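Local atomic coordinates of protease Do-like 1, chloroplastic (Arabidopsis thaliana, PDB entry 3QO6), a protein that degrades proteins as a chloroplast serine endopeptidase that is required at high temperature and may clear damaged proteins. Residues 20-23 / 24-28; 38-42 / 43-47; 294-297 / 298-301. All coordinates share one frame; numbering follows the deposited sequence.

Contact 1 of 3, residues 20-23 / 24-28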
loop_
_atom_site.group_PDB
_atom_site.type_symbol
_atom_site.label_atom_id
_atom_site.label_comp_id
_atom_site.label_asym_id
_atom_site.label_seq_id
_atom_site.Cartn_x
_atom_site.Cartn_y
_atom_site.Cartn_z
ATOM N N VAL B 20 25.304 22.474 -29.251
ATOM C CA VAL B 20 26.133 21.323 -29.622
ATOM C C VAL B 20 27.587 21.592 -29.189
ATOM O O VAL B 20 28.265 20.742 -28.575
ATOM C CB VAL B 20 26.165 21.092 -31.142
ATOM C CG1 VAL B 20 27.310 20.090 -31.506
ATOM C CG2 VAL B 20 24.826 20.582 -31.593
ATOM N N ARG B 21 28.043 22.794 -29.526
ATOM C CA ARG B 21 29.380 23.230 -29.200
ATOM C C ARG B 21 29.607 23.299 -27.696
ATOM O O ARG B 21 30.549 22.683 -27.163
ATOM C CB ARG B 21 29.653 24.600 -29.836
ATOM C CG ARG B 21 30.060 24.520 -31.321
ATOM C CD ARG B 21 30.155 25.890 -32.016
ATOM N NE ARG B 21 30.450 25.711 -33.438
ATOM C CZ ARG B 21 30.448 26.679 -34.353
ATOM N NH1 ARG B 21 30.163 27.937 -34.016
ATOM N NH2 ARG B 21 30.733 26.378 -35.616
ATOM N N LEU B 22 28.744 24.047 -27.013
ATOM C CA LEU B 22 28.860 24.195 -25.579
ATOM C C LEU B 22 29.027 22.838 -24.930
ATOM O O LEU B 22 29.842 22.665 -24.032
ATOM C CB LEU B 22 27.630 24.888 -25.044
ATOM C CG LEU B 22 27.588 25.156 -23.552
ATOM C CD1 LEU B 22 26.608 26.303 -23.300
ATOM C CD2 LEU B 22 27.185 23.872 -22.795
ATOM N N PHE B 23 28.271 21.857 -25.401
ATOM C CA PHE B 23 28.384 20.520 -24.827
ATOM C C PHE B 23 29.733 19.871 -25.087
ATOM O O PHE B 23 30.336 19.339 -24.166
ATOM C CB PHE B 23 27.294 19.572 -25.344
ATOM C CG PHE B 23 27.369 18.200 -24.742
ATOM C CD1 PHE B 23 26.972 17.982 -23.427
ATOM C CD2 PHE B 23 27.892 17.136 -25.470
ATOM C CE1 PHE B 23 27.099 16.717 -22.843
ATOM C CE2 PHE B 23 28.022 15.876 -24.899
ATOM C CZ PHE B 23 27.629 15.666 -23.582
ATOM N N GLN B 24 30.209 19.888 -26.331
ATOM C CA GLN B 24 31.491 19.251 -26.591
ATOM C C GLN B 24 32.617 19.949 -25.850
ATOM O O GLN B 24 33.508 19.282 -25.324
ATOM C CB GLN B 24 31.790 19.153 -28.090
ATOM C CG GLN B 24 31.611 20.416 -28.858
ATOM C CD GLN B 24 31.852 20.225 -30.366
ATOM O OE1 GLN B 24 31.205 19.389 -31.020
ATOM N NE2 GLN B 24 32.786 21.012 -30.921
ATOM N N GLU B 25 32.571 21.272 -25.762
ATOM C CA GLU B 25 33.622 21.990 -25.046
ATOM C C GLU B 25 33.699 21.652 -23.553
ATOM O O GLU B 25 34.804 21.505 -22.994
ATOM C CB GLU B 25 33.434 23.499 -25.147
ATOM C CG GLU B 25 33.586 24.113 -26.503
ATOM C CD GLU B 25 33.462 25.631 -26.420
ATOM O OE1 GLU B 25 32.680 26.219 -27.212
ATOM O OE2 GLU B 25 34.148 26.235 -25.554
ATOM N N ASN B 26 32.537 21.520 -22.914
ATOM C CA ASN B 26 32.485 21.281 -21.481
ATOM C C ASN B 26 32.257 19.893 -20.948
ATOM O O ASN B 26 32.540 19.652 -19.785
ATOM C CB ASN B 26 31.453 22.204 -20.852
ATOM C CG ASN B 26 31.732 23.655 -21.141
ATOM O OD1 ASN B 26 32.506 24.308 -20.445
ATOM N ND2 ASN B 26 31.114 24.167 -22.193
ATOM N N THR B 27 31.749 18.964 -21.756
ATOM C CA THR B 27 31.512 17.617 -21.226
ATOM C C THR B 27 32.795 17.017 -20.660
ATOM O O THR B 27 32.744 16.233 -19.724
ATOM C CB THR B 27 30.877 16.651 -22.277
ATOM O OG1 THR B 27 30.596 15.392 -21.653
ATOM C CG2 THR B 27 31.786 16.416 -23.434
ATOM N N PRO B 28 33.969 17.389 -21.214
ATOM C CA PRO B 28 35.227 16.844 -20.694
ATOM C C PRO B 28 35.446 17.202 -19.231
ATOM O O PRO B 28 36.021 16.417 -18.488
ATOM C CB PRO B 28 36.267 17.471 -21.605
ATOM C CG PRO B 28 35.550 17.525 -22.912
ATOM C CD PRO B 28 34.217 18.102 -22.481
#
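Thr-27 lies over one face of the Phe-23 ring one helical turn further on, and this is the close side of the contact. Its CB sits 3.9 Å from the centroid of the Phe-23 ring, a CH-pi approach displaced toward the CZ end, where Thr-27 OG1 comes within 3.5 Å of Phe-23 CZ. A chi1 of -179° sets Phe-23 CG beside the carbonyl carbon and slants the ring toward the next turn, where Thr-27 sits. Thr-27 N gives a bond to Phe-23 O (2.8 Å), while Thr-27 OG1 bonds to His-142. Outside the helix the Phe-23 side chain packs on Ile-134 and on Val-127 of the second subunit. Replacing this ring by an alanine is likely to open a gap among these neighbours and strip Thr-27 CB of the aromatic face beneath it.

A second tight point is Leu-22 O, gripped twice by Asn-26: by its backbone N (3.1 Å) and, with the oxygen close to the amide plane, by ND2 (2.7 Å). With Asn-26 CG anti to its carbonyl carbon (chi1 -57°), ND2 folds back onto the preceding turn. OD1 of the same amide bonds to Arg-115, so both ends of this buried group are held and its rotation is fixed.

The flank of Arg-21, Gln-24 and Glu-25 is looser and exposed. Here the helix bond from Glu-25 N to Arg-21 O (2.8 Å) is nearly straight, but the charged ends stay apart, with Arg-21 NE 6.6 Å from Glu-25 OE1. Leu-22, on Phe-132, and Phe-23 seat the helix on strand 130-135 of the trypsin-like protease domain: this belongs to the C-terminal part of an amphipathic helix near the N-terminus.

Contact 2 of 3, residues 38-42 / 43-47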
loop_
_atom_site.group_PDB
_atom_site.type_symbol
_atom_site.label_atom_id
_atom_site.label_comp_id
_atom_site.label_asym_id
_atom_site.label_seq_id
_atom_site.Cartn_x
_atom_site.Cartn_y
_atom_site.Cartn_z
ATOM N N VAL B 38 30.321 -1.372 1.553
ATOM C CA VAL B 38 30.804 -2.682 1.931
ATOM C C VAL B 38 29.691 -3.711 2.027
ATOM O O VAL B 38 28.683 -3.495 2.696
ATOM C CB VAL B 38 31.550 -2.618 3.282
ATOM C CG1 VAL B 38 31.990 -4.000 3.691
ATOM C CG2 VAL B 38 32.758 -1.690 3.175
ATOM N N ARG B 39 29.885 -4.833 1.346
ATOM C CA ARG B 39 28.918 -5.920 1.369
ATOM C C ARG B 39 29.670 -7.237 1.597
ATOM O O ARG B 39 30.846 -7.360 1.259
ATOM C CB ARG B 39 28.131 -5.949 0.055
ATOM C CG ARG B 39 27.232 -4.719 -0.169
ATOM C CD ARG B 39 26.025 -4.694 0.787
ATOM N NE ARG B 39 25.137 -3.547 0.562
ATOM C CZ ARG B 39 25.338 -2.316 1.039
ATOM N NH1 ARG B 39 26.406 -2.053 1.778
ATOM N NH2 ARG B 39 24.467 -1.341 0.786
ATOM N N GLN B 40 28.995 -8.219 2.180
ATOM C CA GLN B 40 29.623 -9.501 2.459
ATOM C C GLN B 40 29.490 -10.554 1.382
ATOM O O GLN B 40 28.539 -10.556 0.606
ATOM C CB GLN B 40 29.073 -10.096 3.748
ATOM C CG GLN B 40 29.870 -9.774 4.980
ATOM C CD GLN B 40 29.991 -10.978 5.889
ATOM O OE1 GLN B 40 29.011 -11.692 6.127
ATOM N NE2 GLN B 40 31.195 -11.212 6.408
ATOM N N ASP B 41 30.465 -11.456 1.350
ATOM C CA ASP B 41 30.456 -12.569 0.411
ATOM C C ASP B 41 29.619 -13.618 1.147
ATOM O O ASP B 41 29.920 -13.977 2.291
ATOM C CB ASP B 41 31.883 -13.083 0.186
ATOM C CG ASP B 41 31.979 -14.099 -0.947
ATOM O OD1 ASP B 41 31.221 -15.096 -0.950
ATOM O OD2 ASP B 41 32.831 -13.904 -1.836
ATOM N N ALA B 42 28.558 -14.098 0.513
ATOM C CA ALA B 42 27.711 -15.079 1.169
ATOM C C ALA B 42 28.487 -16.324 1.611
ATOM O O ALA B 42 28.076 -17.004 2.546
ATOM C CB ALA B 42 26.567 -15.468 0.250
ATOM N N PHE B 43 29.616 -16.604 0.956
ATOM C CA PHE B 43 30.422 -17.788 1.267
ATOM C C PHE B 43 31.805 -17.462 1.822
ATOM O O PHE B 43 32.253 -18.061 2.798
ATOM C CB PHE B 43 30.571 -18.655 0.011
ATOM C CG PHE B 43 29.306 -18.764 -0.808
ATOM C CD1 PHE B 43 28.840 -17.676 -1.546
ATOM C CD2 PHE B 43 28.564 -19.940 -0.815
ATOM C CE1 PHE B 43 27.654 -17.756 -2.277
ATOM C CE2 PHE B 43 27.379 -20.029 -1.543
ATOM C CZ PHE B 43 26.923 -18.934 -2.274
ATOM N N THR B 44 32.480 -16.511 1.189
ATOM C CA THR B 44 33.814 -16.100 1.599
ATOM C C THR B 44 33.804 -15.368 2.934
ATOM O O THR B 44 34.809 -15.308 3.634
ATOM C CB THR B 44 34.452 -15.207 0.499
ATOM O OG1 THR B 44 35.607 -15.863 -0.032
ATOM C CG2 THR B 44 34.838 -13.840 1.030
ATOM N N LEU B 45 32.658 -14.829 3.305
ATOM C CA LEU B 45 32.552 -14.084 4.552
ATOM C C LEU B 45 33.482 -12.880 4.632
ATOM O O LEU B 45 33.508 -12.180 5.641
ATOM C CB LEU B 45 32.788 -14.993 5.751
ATOM C CG LEU B 45 31.616 -15.944 6.010
ATOM C CD1 LEU B 45 31.643 -16.334 7.483
ATOM C CD2 LEU B 45 30.268 -15.284 5.651
ATOM N N ASP B 46 34.259 -12.644 3.582
ATOM C CA ASP B 46 35.126 -11.478 3.572
ATOM C C ASP B 46 34.278 -10.389 2.971
ATOM O O ASP B 46 33.054 -10.483 2.926
ATOM C CB ASP B 46 36.390 -11.668 2.716
ATOM C CG ASP B 46 37.345 -12.705 3.292
ATOM O OD1 ASP B 46 37.480 -12.770 4.536
ATOM O OD2 ASP B 46 37.973 -13.445 2.497
ATOM N N VAL B 47 34.929 -9.369 2.461
ATOM C CA VAL B 47 34.186 -8.267 1.930
ATOM C C VAL B 47 34.399 -8.003 0.451
ATOM O O VAL B 47 35.365 -8.482 -0.150
ATOM C CB VAL B 47 34.513 -7.019 2.785
ATOM C CG1 VAL B 47 34.338 -5.748 1.992
ATOM C CG2 VAL B 47 33.614 -7.011 4.015
#
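Asp-41 turns its carboxylate back onto Phe-43 and Thr-44 in a local turn contact, an Asx motif inside the β-hairpin loop that joins strands 30-40 and 47-61 of the protease barrel. The hairpin stem ends at Gln-40 and Val-47, an antiparallel non-hydrogen-bonded pair. Beyond it, Asp-41 N bonds to Asp-46 O (3.2 Å), closing a loop of four residues, and Leu-45 N returns to Asp-41 O (3.0 Å), meeting it from above the carbonyl plane.

On the exposed stem, CG1 of Val-38 packs crosswise against both methyls of Val-47. At the loop end two other subunits come close. Asp-41 OD2 forms a salt bridge with Arg-274 of the third subunit, while the Phe-43 ring packs on Leu-280 of that subunit and on Gln-247 of the second. The hairpin tip is thus part of a subunit interface.

With CG of Asp-41 trans to the backbone nitrogen (chi1 -171°), the carboxylate comes up to the amides of Phe-43 and Thr-44. OD1 touches the edge of the Phe-43 ring and takes two backbone bonds: Phe-43 N at 2.9 Å on its anti lone pair, and Thr-44 N, also at 2.9 Å, from well above the carboxylate plane.

Contact 3 of 3, residues 294-297 / 298-301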
loop_
_atom_site.group_PDB
_atom_site.type_symbol
_atom_site.label_atom_id
_atom_site.label_comp_id
_atom_site.label_asym_id
_atom_site.label_seq_id
_atom_site.Cartn_x
_atom_site.Cartn_y
_atom_site.Cartn_z
ATOM N N VAL B 294 12.913 38.963 13.146
ATOM C CA VAL B 294 12.851 37.521 13.045
ATOM C C VAL B 294 11.438 37.087 13.403
ATOM O O VAL B 294 10.971 37.364 14.508
ATOM C CB VAL B 294 13.853 36.877 14.031
ATOM C CG1 VAL B 294 13.592 35.408 14.146
ATOM C CG2 VAL B 294 15.281 37.133 13.578
ATOM N N SER B 295 10.748 36.423 12.480
ATOM C CA SER B 295 9.383 35.959 12.742
ATOM C C SER B 295 9.293 34.441 12.810
ATOM O O SER B 295 8.303 33.902 13.284
ATOM C CB SER B 295 8.423 36.455 11.661
ATOM O OG SER B 295 8.105 37.822 11.821
ATOM N N ASN B 296 10.337 33.759 12.346
ATOM C CA ASN B 296 10.375 32.293 12.331
ATOM C C ASN B 296 11.806 31.799 12.101
ATOM O O ASN B 296 12.747 32.597 12.022
ATOM C CB ASN B 296 9.530 31.789 11.189
ATOM C CG ASN B 296 9.988 32.349 9.877
ATOM O OD1 ASN B 296 9.431 33.322 9.367
ATOM N ND2 ASN B 296 11.046 31.762 9.335
ATOM N N GLY B 297 11.950 30.484 11.951
ATOM C CA GLY B 297 13.262 29.894 11.734
ATOM C C GLY B 297 14.002 30.463 10.538
ATOM O O GLY B 297 15.111 30.960 10.668
ATOM N N SER B 298 13.387 30.390 9.364
ATOM C CA SER B 298 14.013 30.901 8.145
ATOM C C SER B 298 14.620 32.286 8.322
ATOM O O SER B 298 15.724 32.553 7.856
ATOM C CB SER B 298 12.995 30.949 6.999
ATOM O OG SER B 298 13.414 31.847 5.972
ATOM N N ASP B 299 13.883 33.172 8.980
ATOM C CA ASP B 299 14.359 34.526 9.195
ATOM C C ASP B 299 15.645 34.542 10.001
ATOM O O ASP B 299 16.592 35.250 9.650
ATOM C CB ASP B 299 13.290 35.373 9.900
ATOM C CG ASP B 299 12.109 35.718 8.986
ATOM O OD1 ASP B 299 12.315 35.852 7.750
ATOM O OD2 ASP B 299 10.979 35.879 9.514
ATOM N N LEU B 300 15.683 33.754 11.074
ATOM C CA LEU B 300 16.864 33.693 11.923
ATOM C C LEU B 300 18.027 33.161 11.100
ATOM O O LEU B 300 19.055 33.816 10.954
ATOM C CB LEU B 300 16.607 32.784 13.123
ATOM C CG LEU B 300 17.682 32.764 14.213
ATOM C CD1 LEU B 300 17.842 34.177 14.806
ATOM C CD2 LEU B 300 17.301 31.735 15.303
ATOM N N TYR B 301 17.839 31.972 10.543
ATOM C CA TYR B 301 18.854 31.336 9.726
ATOM C C TYR B 301 19.419 32.282 8.718
ATOM O O TYR B 301 20.622 32.500 8.663
ATOM C CB TYR B 301 18.266 30.157 8.973
ATOM C CG TYR B 301 18.306 28.886 9.756
ATOM C CD1 TYR B 301 17.147 28.122 9.934
ATOM C CD2 TYR B 301 19.495 28.446 10.336
ATOM C CE1 TYR B 301 17.169 26.954 10.668
ATOM C CE2 TYR B 301 19.527 27.284 11.078
ATOM C CZ TYR B 301 18.359 26.537 11.238
ATOM O OH TYR B 301 18.377 25.368 11.963
#
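At the N-terminal start of helix 297-304 in the PDZ domain, Asp-299 reaches back from the first turn to Ser-295. Asn-296 holds the N-cap position and Asp-299 lies three residues on, as in a capping box, but here the carboxylate takes the amide before the N-cap, not that of the N-cap itself. Asp-299 CB points at the incoming loop, 3.5 Å from Asn-296 O and 3.8 Å from Val-294 CA. The next atom, CG, placed by a chi1 of -72°, lies 3.8 Å from Ser-295 N. OD1 has a long, weak ion pair with Arg-302.

The helix bonds begin at once, Leu-300 N to Asn-296 O (3.3 Å) and Tyr-301 N to Gly-297 O (2.9 Å). On the buried flank Val-294 CG2 packs on Leu-300 CD1 at 4.1 Å. Tyr-301 OH bonds to the backbone of the bound peptide, and Ser-298 OG to Glu-155 of the protease domain. At the tip of Asp-299, OD2 accepts Ser-295 N at 3.0 Å, on its anti side and only slightly out of the carboxylate plane.

Overall arrangement
The three contacts come in series along the chain and share no atoms. Contact 1, on helix 14-26, directly precedes strand 30-40, whose far end carries contact 2; their centres are nevertheless 42 Å apart, because the hairpin of 38-47 projects from the six-stranded barrel. Contact 3 belongs to the PDZ domain, its centre 42 Å from that of contact 1 and 49 Å from that of contact 2, on the opposite side of the chain's centre from both. None lies at the predicted catalytic triad. Contacts 1 and 2 both meet neighbouring subunits, the protease-domain hairpin packing on PDZ residues of its neighbours, while the helix of contact 3 meets bound peptide.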